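Local coordinates for hypothetical protein Atu0240 (Agrobacterium tumefaciens str. C58, PDB 2GAX) that is of unknown function but belongs to the DUF2000 family, whose relatives in the PTH2 clan include peptidyl-tRNA hydrolases, at residues F2-A7 / S54-V59; A7-D12 / M115-D120. One frame throughout, in Å; residues are numbered along the deposited sequence.

Contact 1. Residues F2-A7 / S54-V59. With PO4 (phosphate ion), chain C.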
ATOM      1  N   PHE A   2      15.297  -9.972  -4.100  1.00 51.85           N
ATOM      2  CA  PHE A   2      15.024  -8.739  -4.827  1.00 49.69           C
ATOM      3  C   PHE A   2      15.797  -7.565  -4.262  1.00 48.24           C
ATOM      4  O   PHE A   2      16.065  -7.523  -3.064  1.00 48.06           O
ATOM      5  CB  PHE A   2      13.522  -8.435  -4.757  1.00 49.57           C
ATOM      6  CG  PHE A   2      12.657  -9.529  -5.306  1.00 49.05           C
ATOM      7  CD1 PHE A   2      12.184  -9.464  -6.608  1.00 49.15           C
ATOM      8  CD2 PHE A   2      12.322 -10.633  -4.522  1.00 48.52           C
ATOM      9  CE1 PHE A   2      11.386 -10.475  -7.129  1.00 48.78           C
ATOM     10  CE2 PHE A   2      11.527 -11.654  -5.028  1.00 48.83           C
ATOM     11  CZ  PHE A   2      11.058 -11.574  -6.336  1.00 48.71           C
ATOM     12  N   ASP A   3      16.135  -6.609  -5.129  1.00 46.47           N
ATOM     13  CA  ASP A   3      16.733  -5.341  -4.696  1.00 44.81           C
ATOM     14  C   ASP A   3      15.726  -4.524  -3.885  1.00 43.08           C
ATOM     15  O   ASP A   3      16.104  -3.779  -2.971  1.00 42.54           O
ATOM     16  CB  ASP A   3      17.217  -4.522  -5.895  1.00 45.45           C
ATOM     17  CG  ASP A   3      18.540  -5.020  -6.459  1.00 47.12           C
ATOM     18  OD1 ASP A   3      19.148  -5.949  -5.874  1.00 49.09           O
ATOM     19  OD2 ASP A   3      18.979  -4.463  -7.489  1.00 47.81           O
ATOM     20  N   THR A   4      14.446  -4.694  -4.211  1.00 40.55           N
ATOM     21  CA  THR A   4      13.368  -3.929  -3.573  1.00 38.37           C
ATOM     22  C   THR A   4      12.608  -4.724  -2.515  1.00 37.20           C
ATOM     23  O   THR A   4      12.799  -5.943  -2.374  1.00 36.52           O
ATOM     24  CB  THR A   4      12.352  -3.398  -4.614  1.00 38.15           C
ATOM     25  OG1 THR A   4      11.665  -4.501  -5.227  1.00 37.92           O
ATOM     26  CG2 THR A   4      13.061  -2.567  -5.681  1.00 37.57           C
ATOM     27  N   LYS A   5      11.752  -4.009  -1.783  1.00 35.05           N
ATOM     28  CA  LYS A   5      10.836  -4.583  -0.814  1.00 34.09           C
ATOM     29  C   LYS A   5       9.453  -3.949  -1.013  1.00 32.41           C
ATOM     30  O   LYS A   5       9.363  -2.752  -1.286  1.00 31.61           O
ATOM     31  CB  LYS A   5      11.342  -4.289   0.607  1.00 34.55           C
ATOM     32  CG  LYS A   5      10.402  -4.721   1.713  1.00 34.76           C
ATOM     33  CD  LYS A   5      10.880  -4.267   3.089  1.00 35.95           C
ATOM     34  CE  LYS A   5       9.751  -4.437   4.099  1.00 39.37           C
ATOM     35  NZ  LYS A   5      10.125  -4.230   5.546  1.00 42.12           N
ATOM     36  N   ILE A   6       8.395  -4.749  -0.862  1.00 31.12           N
ATOM     37  CA  ILE A   6       7.010  -4.251  -0.900  1.00 29.44           C
ATOM     38  C   ILE A   6       6.442  -4.208   0.518  1.00 29.46           C
ATOM     39  O   ILE A   6       6.413  -5.216   1.227  1.00 29.69           O
ATOM     40  CB  ILE A   6       6.080  -5.108  -1.822  1.00 28.74           C
ATOM     41  CG1 ILE A   6       6.615  -5.150  -3.252  1.00 27.88           C
ATOM     42  CG2 ILE A   6       4.659  -4.540  -1.843  1.00 27.93           C
ATOM     43  CD1 ILE A   6       5.837  -6.072  -4.167  1.00 29.11           C
ATOM     44  N   ALA A   7       5.995  -3.028   0.929  1.00 29.19           N
ATOM     45  CA  ALA A   7       5.434  -2.840   2.239  1.00 28.88           C
ATOM     46  C   ALA A   7       4.089  -2.147   2.149  1.00 28.64           C
ATOM     47  O   ALA A   7       3.897  -1.233   1.339  1.00 28.23           O
ATOM     48  CB  ALA A   7       6.380  -2.044   3.110  1.00 28.96           C
ATOM     49  N   SER A  54       1.933 -11.933  -7.473  1.00 25.99           N
ATOM     50  CA  SER A  54       3.227 -11.313  -7.187  1.00 25.98           C
ATOM     51  C   SER A  54       4.240 -12.387  -6.862  1.00 26.45           C
ATOM     52  O   SER A  54       3.950 -13.319  -6.099  1.00 26.44           O
ATOM     53  CB  SER A  54       3.140 -10.336  -6.007  1.00 26.18           C
ATOM     54  OG  SER A  54       4.448  -9.851  -5.674  1.00 25.62           O
ATOM     55  N   ILE A  55       5.416 -12.272  -7.465  1.00 26.57           N
ATOM     56  CA  ILE A  55       6.510 -13.170  -7.152  1.00 28.48           C
ATOM     57  C   ILE A  55       7.280 -12.674  -5.932  1.00 29.21           C
ATOM     58  O   ILE A  55       8.103 -13.399  -5.379  1.00 30.29           O
ATOM     59  CB  ILE A  55       7.477 -13.338  -8.353  1.00 28.98           C
ATOM     60  CG1 ILE A  55       8.075 -11.991  -8.781  1.00 29.74           C
ATOM     61  CG2 ILE A  55       6.755 -14.036  -9.484  1.00 27.21           C
ATOM     62  CD1 ILE A  55       9.162 -12.096  -9.865  1.00 30.05           C
ATOM     63  N   GLN A  56       7.011 -11.428  -5.541  1.00 29.27           N
ATOM     64  CA  GLN A  56       7.751 -10.755  -4.475  1.00 30.67           C
ATOM     65  C   GLN A  56       6.935 -10.741  -3.179  1.00 30.48           C
ATOM     66  O   GLN A  56       5.743 -10.441  -3.214  1.00 30.40           O
ATOM     67  CB  GLN A  56       8.058  -9.326  -4.944  1.00 30.60           C
ATOM     68  CG  GLN A  56       8.956  -8.506  -4.072  1.00 31.89           C
ATOM     69  CD  GLN A  56       9.453  -7.221  -4.743  1.00 31.41           C
ATOM     70  OE1 GLN A  56       9.241  -6.982  -5.946  1.00 34.40           O
ATOM     71  NE2 GLN A  56      10.118  -6.387  -3.957  1.00 34.79           N
ATOM     72  N   PRO A  57       7.580 -11.032  -2.021  1.00 30.52           N
ATOM     73  CA  PRO A  57       6.906 -10.973  -0.734  1.00 30.82           C
ATOM     74  C   PRO A  57       6.361  -9.582  -0.421  1.00 30.56           C
ATOM     75  O   PRO A  57       6.864  -8.577  -0.927  1.00 30.14           O
ATOM     76  CB  PRO A  57       8.030 -11.310   0.271  1.00 30.30           C
ATOM     77  CG  PRO A  57       9.003 -12.062  -0.499  1.00 30.84           C
ATOM     78  CD  PRO A  57       8.989 -11.445  -1.864  1.00 31.19           C
ATOM     79  N   ILE A  58       5.346  -9.547   0.427  1.00 30.98           N
ATOM     80  CA  ILE A  58       4.654  -8.324   0.789  1.00 32.08           C
ATOM     81  C   ILE A  58       4.546  -8.261   2.315  1.00 32.59           C
ATOM     82  O   ILE A  58       3.892  -9.107   2.940  1.00 33.26           O
ATOM     83  CB  ILE A  58       3.249  -8.285   0.123  1.00 32.11           C
ATOM     84  CG1 ILE A  58       3.382  -8.292  -1.404  1.00 32.69           C
ATOM     85  CG2 ILE A  58       2.419  -7.085   0.604  1.00 32.69           C
ATOM     86  CD1 ILE A  58       2.191  -8.890  -2.131  1.00 32.98           C
ATOM     87  N   VAL A  59       5.214  -7.280   2.914  1.00 32.40           N
ATOM     88  CA  VAL A  59       5.169  -7.090   4.368  1.00 32.70           C
ATOM     89  C   VAL A  59       4.040  -6.137   4.768  1.00 32.41           C
ATOM     90  O   VAL A  59       3.958  -5.033   4.252  1.00 32.75           O
ATOM     91  CB  VAL A  59       6.537  -6.557   4.892  1.00 32.27           C
ATOM     92  CG1 VAL A  59       6.449  -6.182   6.339  1.00 34.26           C
ATOM     93  CG2 VAL A  59       7.623  -7.592   4.676  1.00 33.11           C
TER
HETATM   94  P   PO4 C4285      14.240  -5.949  -7.924  1.00 58.22           P
HETATM   95  O1  PO4 C4285      13.333  -6.650  -8.912  1.00 58.00           O
HETATM   96  O2  PO4 C4285      15.443  -6.820  -7.641  1.00 58.27           O
HETATM   97  O3  PO4 C4285      13.507  -5.692  -6.639  1.00 56.50           O
HETATM   98  O4  PO4 C4285      14.721  -4.643  -8.515  1.00 58.56           O
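Thr4 OG1 is gripped by two hydrogen bonds. Thr4 OG1 donates to O3 of the phosphate ion at 2.6 Å and accepts from Gln56 NE2 at 2.8 Å, the latter bond lying near the amide plane of Gln56. OG1 sits between the backbone N and the carbonyl carbon (chi1 66°), so that it can meet both partners. Two backbone amides help hold the ion, probably a crystallisation component: Thr4 N also donates to O3, and Asp3 N donates to O2 over 2.6 Å. Gln56 reaches in from the loop as an extended chain, with CG anti to the backbone N (chi1 -173°). Its amide stacks against the Phe2 ring with the planes 5° apart, and Gln56 CG makes a CH-pi contact over the centre of that face, 4.0 Å from the ring centroid. Ile55 CD1 meets the ring edge. The CG1-CD1 arm of Ile6 packs on the Gln56 carboxamide, while Ile6 CG2 lies beside Ile58 CG1. Further along, Ala7 pairs with Val59 in a parallel bridge, and Val59 N donates to Ile6 O at 2.9 Å. The loop turn is pinned by Ser54 OG, which donates to a lone pair of Gln56 O at 2.8 Å. Strand 112-120, whose Arg118 touches Thr4 and Ile6, flanks 4-11 on the side away from 58-63; Val124 of helix 121-127 packs against Lys5 and Ala7.

Contact 2. Residues A7-D12 / M115-D120; sequences AVILRD and MALRAD
Antiparallel pairing of neighbouring strands in a mixed beta sheet joins 7-11 to 115-120, their short axes 4.7 Å apart and their N-to-C directions 167° apart. Ala7 with Leu117 and Ile9 with Met115 are hydrogen-bonded pairs, and Val8 with Ala116 between them is a non-hydrogen-bonded pair. The side chains of the two hydrogen-bonded pairs project from one face of the sheet. There Leu117, with CG in the crowded position between backbone N and carbonyl carbon (chi1 73°), brings CD2 to 3.9 Å from Ala7 CB. Ile9 crosses Leu117 obliquely, Ile9 CD1 meeting Leu117 CD2 at 3.9 Å. Met115, a selenomethionine, starts extended and then bends at chi3, so that its CE comes within 4.2 Å of Ile9 CD1. Helix 65-77 covers this face, Leu68 lying on Ile9 and Ile71 on Met115. From the other face Val8 CG2 touches Ala116 CB, with Ile30 of helix 16-33 packed on Ala116. All six touching residues are buried, and four backbone hydrogen bonds link Ala7 with Leu117 and Ile9 with Met115. The straightest, Ile9 N to Met115 O, spans 2.7 Å with 177° at the hydrogen and runs almost along the C=O axis.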
ATOM      1  N   ALA A   7       5.995  -3.028   0.929  1.00 29.19           N
ATOM      2  CA  ALA A   7       5.434  -2.840   2.239  1.00 28.88           C
ATOM      3  C   ALA A   7       4.089  -2.147   2.149  1.00 28.64           C
ATOM      4  O   ALA A   7       3.897  -1.233   1.339  1.00 28.23           O
ATOM      5  CB  ALA A   7       6.380  -2.044   3.110  1.00 28.96           C
ATOM      6  N   VAL A   8       3.163  -2.610   2.981  1.00 28.73           N
ATOM      7  CA  VAL A   8       1.858  -1.988   3.149  1.00 29.01           C
ATOM      8  C   VAL A   8       1.763  -1.510   4.599  1.00 28.79           C
ATOM      9  O   VAL A   8       2.018  -2.289   5.505  1.00 29.23           O
ATOM     10  CB  VAL A   8       0.735  -3.020   2.904  1.00 28.86           C
ATOM     11  CG1 VAL A   8      -0.639  -2.418   3.226  1.00 29.98           C
ATOM     12  CG2 VAL A   8       0.783  -3.564   1.481  1.00 29.86           C
ATOM     13  N   ILE A   9       1.406  -0.242   4.816  1.00 29.33           N
ATOM     14  CA  ILE A   9       1.228   0.310   6.167  1.00 29.86           C
ATOM     15  C   ILE A   9      -0.194   0.847   6.370  1.00 30.14           C
ATOM     16  O   ILE A   9      -0.637   1.776   5.684  1.00 29.65           O
ATOM     17  CB  ILE A   9       2.258   1.435   6.539  1.00 30.09           C
ATOM     18  CG1 ILE A   9       3.681   1.091   6.115  1.00 30.10           C
ATOM     19  CG2 ILE A   9       2.240   1.727   8.049  1.00 29.64           C
ATOM     20  CD1 ILE A   9       4.104   1.661   4.751  1.00 31.41           C
ATOM     21  N   LEU A  10      -0.892   0.268   7.345  1.00 30.35           N
ATOM     22  CA  LEU A  10      -2.283   0.597   7.622  1.00 30.30           C
ATOM     23  C   LEU A  10      -2.426   1.384   8.912  1.00 30.90           C
ATOM     24  O   LEU A  10      -1.596   1.274   9.809  1.00 31.51           O
ATOM     25  CB  LEU A  10      -3.101  -0.697   7.714  1.00 30.77           C
ATOM     26  CG  LEU A  10      -3.030  -1.563   6.446  1.00 30.05           C
ATOM     27  CD1 LEU A  10      -3.621  -2.937   6.694  1.00 29.03           C
ATOM     28  CD2 LEU A  10      -3.705  -0.870   5.242  1.00 30.13           C
ATOM     29  N   ARG A  11      -3.467   2.199   9.004  1.00 31.04           N
ATOM     30  CA  ARG A  11      -3.739   2.891  10.265  1.00 31.59           C
ATOM     31  C   ARG A  11      -4.346   1.856  11.216  1.00 32.29           C
ATOM     32  O   ARG A  11      -5.305   1.180  10.850  1.00 32.36           O
ATOM     33  CB  ARG A  11      -4.670   4.089  10.052  1.00 31.04           C
ATOM     34  CG  ARG A  11      -4.570   5.122  11.189  1.00 31.21           C
ATOM     35  CD  ARG A  11      -5.461   6.317  10.937  1.00 32.46           C
ATOM     36  NE  ARG A  11      -6.885   5.999  11.071  1.00 31.01           N
ATOM     37  CZ  ARG A  11      -7.865   6.793  10.649  1.00 31.84           C
ATOM     38  NH1 ARG A  11      -7.586   7.944  10.056  1.00 32.72           N
ATOM     39  NH2 ARG A  11      -9.132   6.440  10.801  1.00 32.47           N
ATOM     40  N   ASP A  12      -3.795   1.716  12.426  1.00 33.65           N
ATOM     41  CA  ASP A  12      -4.135   0.542  13.252  1.00 35.36           C
ATOM     42  C   ASP A  12      -5.583   0.515  13.728  1.00 35.26           C
ATOM     43  O   ASP A  12      -6.125  -0.556  14.000  1.00 35.99           O
ATOM     44  CB  ASP A  12      -3.169   0.346  14.427  1.00 36.35           C
ATOM     45  CG  ASP A  12      -3.174  -1.097  14.959  1.00 39.80           C
ATOM     46  OD1 ASP A  12      -3.547  -2.047  14.208  1.00 40.86           O
ATOM     47  OD2 ASP A  12      -2.793  -1.285  16.143  1.00 43.82           O
HETATM   48  N   MSE A 115      -0.922   3.149   3.141  1.00 27.50           N
HETATM   49  CA  MSE A 115       0.053   3.435   2.096  1.00 30.52           C
HETATM   50  C   MSE A 115       0.787   2.151   1.755  1.00 28.40           C
HETATM   51  O   MSE A 115       1.002   1.298   2.622  1.00 28.18           O
HETATM   52  CB  MSE A 115       1.061   4.484   2.558  1.00 29.78           C
HETATM   53  CG  MSE A 115       2.030   4.948   1.471  1.00 33.57           C
HETATM   54 SE   MSE A 115       3.351   6.251   2.167  1.00 42.83          SE
HETATM   55  CE  MSE A 115       4.872   5.057   2.446  1.00 39.53           C
ATOM     56  N   ALA A 116       1.155   2.002   0.492  1.00 27.42           N
ATOM     57  CA  ALA A 116       2.027   0.911   0.090  1.00 26.66           C
ATOM     58  C   ALA A 116       3.098   1.472  -0.781  1.00 26.79           C
ATOM     59  O   ALA A 116       2.866   2.415  -1.539  1.00 26.30           O
ATOM     60  CB  ALA A 116       1.280  -0.166  -0.681  1.00 26.03           C
ATOM     61  N   LEU A 117       4.253   0.833  -0.723  1.00 26.65           N
ATOM     62  CA  LEU A 117       5.373   1.221  -1.566  1.00 27.69           C
ATOM     63  C   LEU A 117       6.199   0.002  -1.950  1.00 28.25           C
ATOM     64  O   LEU A 117       6.171  -1.034  -1.261  1.00 28.16           O
ATOM     65  CB  LEU A 117       6.230   2.262  -0.847  1.00 27.86           C
ATOM     66  CG  LEU A 117       7.135   1.862   0.330  1.00 28.05           C
ATOM     67  CD1 LEU A 117       8.231   2.929   0.544  1.00 28.47           C
ATOM     68  CD2 LEU A 117       6.351   1.598   1.620  1.00 30.41           C
ATOM     69  N   ARG A 118       6.911   0.141  -3.064  1.00 29.47           N
ATOM     70  CA  ARG A 118       7.933  -0.794  -3.495  1.00 30.86           C
ATOM     71  C   ARG A 118       9.155   0.050  -3.844  1.00 32.12           C
ATOM     72  O   ARG A 118       9.100   0.886  -4.757  1.00 32.32           O
ATOM     73  CB  ARG A 118       7.481  -1.571  -4.724  1.00 30.48           C
ATOM     74  CG  ARG A 118       8.571  -2.461  -5.338  1.00 30.26           C
ATOM     75  CD  ARG A 118       8.036  -3.199  -6.559  1.00 32.64           C
ATOM     76  NE  ARG A 118       8.961  -4.240  -6.998  1.00 33.14           N
ATOM     77  CZ  ARG A 118      10.006  -4.029  -7.799  1.00 34.71           C
ATOM     78  NH1 ARG A 118      10.251  -2.814  -8.288  1.00 33.22           N
ATOM     79  NH2 ARG A 118      10.790  -5.049  -8.138  1.00 36.15           N
ATOM     80  N   ALA A 119      10.248  -0.168  -3.118  1.00 33.61           N
ATOM     81  CA  ALA A 119      11.478   0.587  -3.348  1.00 35.12           C
ATOM     82  C   ALA A 119      12.695  -0.185  -2.852  1.00 36.61           C
ATOM     83  O   ALA A 119      12.557  -1.176  -2.129  1.00 35.95           O
ATOM     84  CB  ALA A 119      11.406   1.930  -2.656  1.00 35.22           C
ATOM     85  N   ASP A 120      13.886   0.278  -3.235  1.00 37.90           N
ATOM     86  CA  ASP A 120      15.115  -0.368  -2.783  1.00 39.68           C
ATOM     87  C   ASP A 120      15.022  -0.663  -1.300  1.00 39.30           C
ATOM     88  O   ASP A 120      14.639   0.192  -0.503  1.00 39.44           O
ATOM     89  CB  ASP A 120      16.362   0.451  -3.136  1.00 40.50           C
ATOM     90  CG  ASP A 120      16.967   0.046  -4.486  1.00 44.08           C
ATOM     91  OD1 ASP A 120      18.208  -0.133  -4.552  1.00 48.16           O
ATOM     92  OD2 ASP A 120      16.215  -0.118  -5.481  1.00 46.23           O
TER

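Contacts 1 and 2 lie on either side of strand 4-11, with centres 11 Å apart, and share Ala7. In sheet order 112-120, 4-11, 58-63, the first strand of the chain is thus flanked antiparallel by 112-120 and parallel by 58-63. Along the chain the segments alternate: 2-7, 7-12, 54-59, 115-120. The two contacts also meet directly, through a probable hydrogen bond between Val59 O and Val8 N and another between Gln56 OE1 and Arg118 NE. Arg118 additionally forms a salt bridge with the phosphate. The centre of contact 2 lies about 4 Å from the centre of the chain and that of contact 1 about 12 Å, where the phosphate, probably a crystallisation component, is bound.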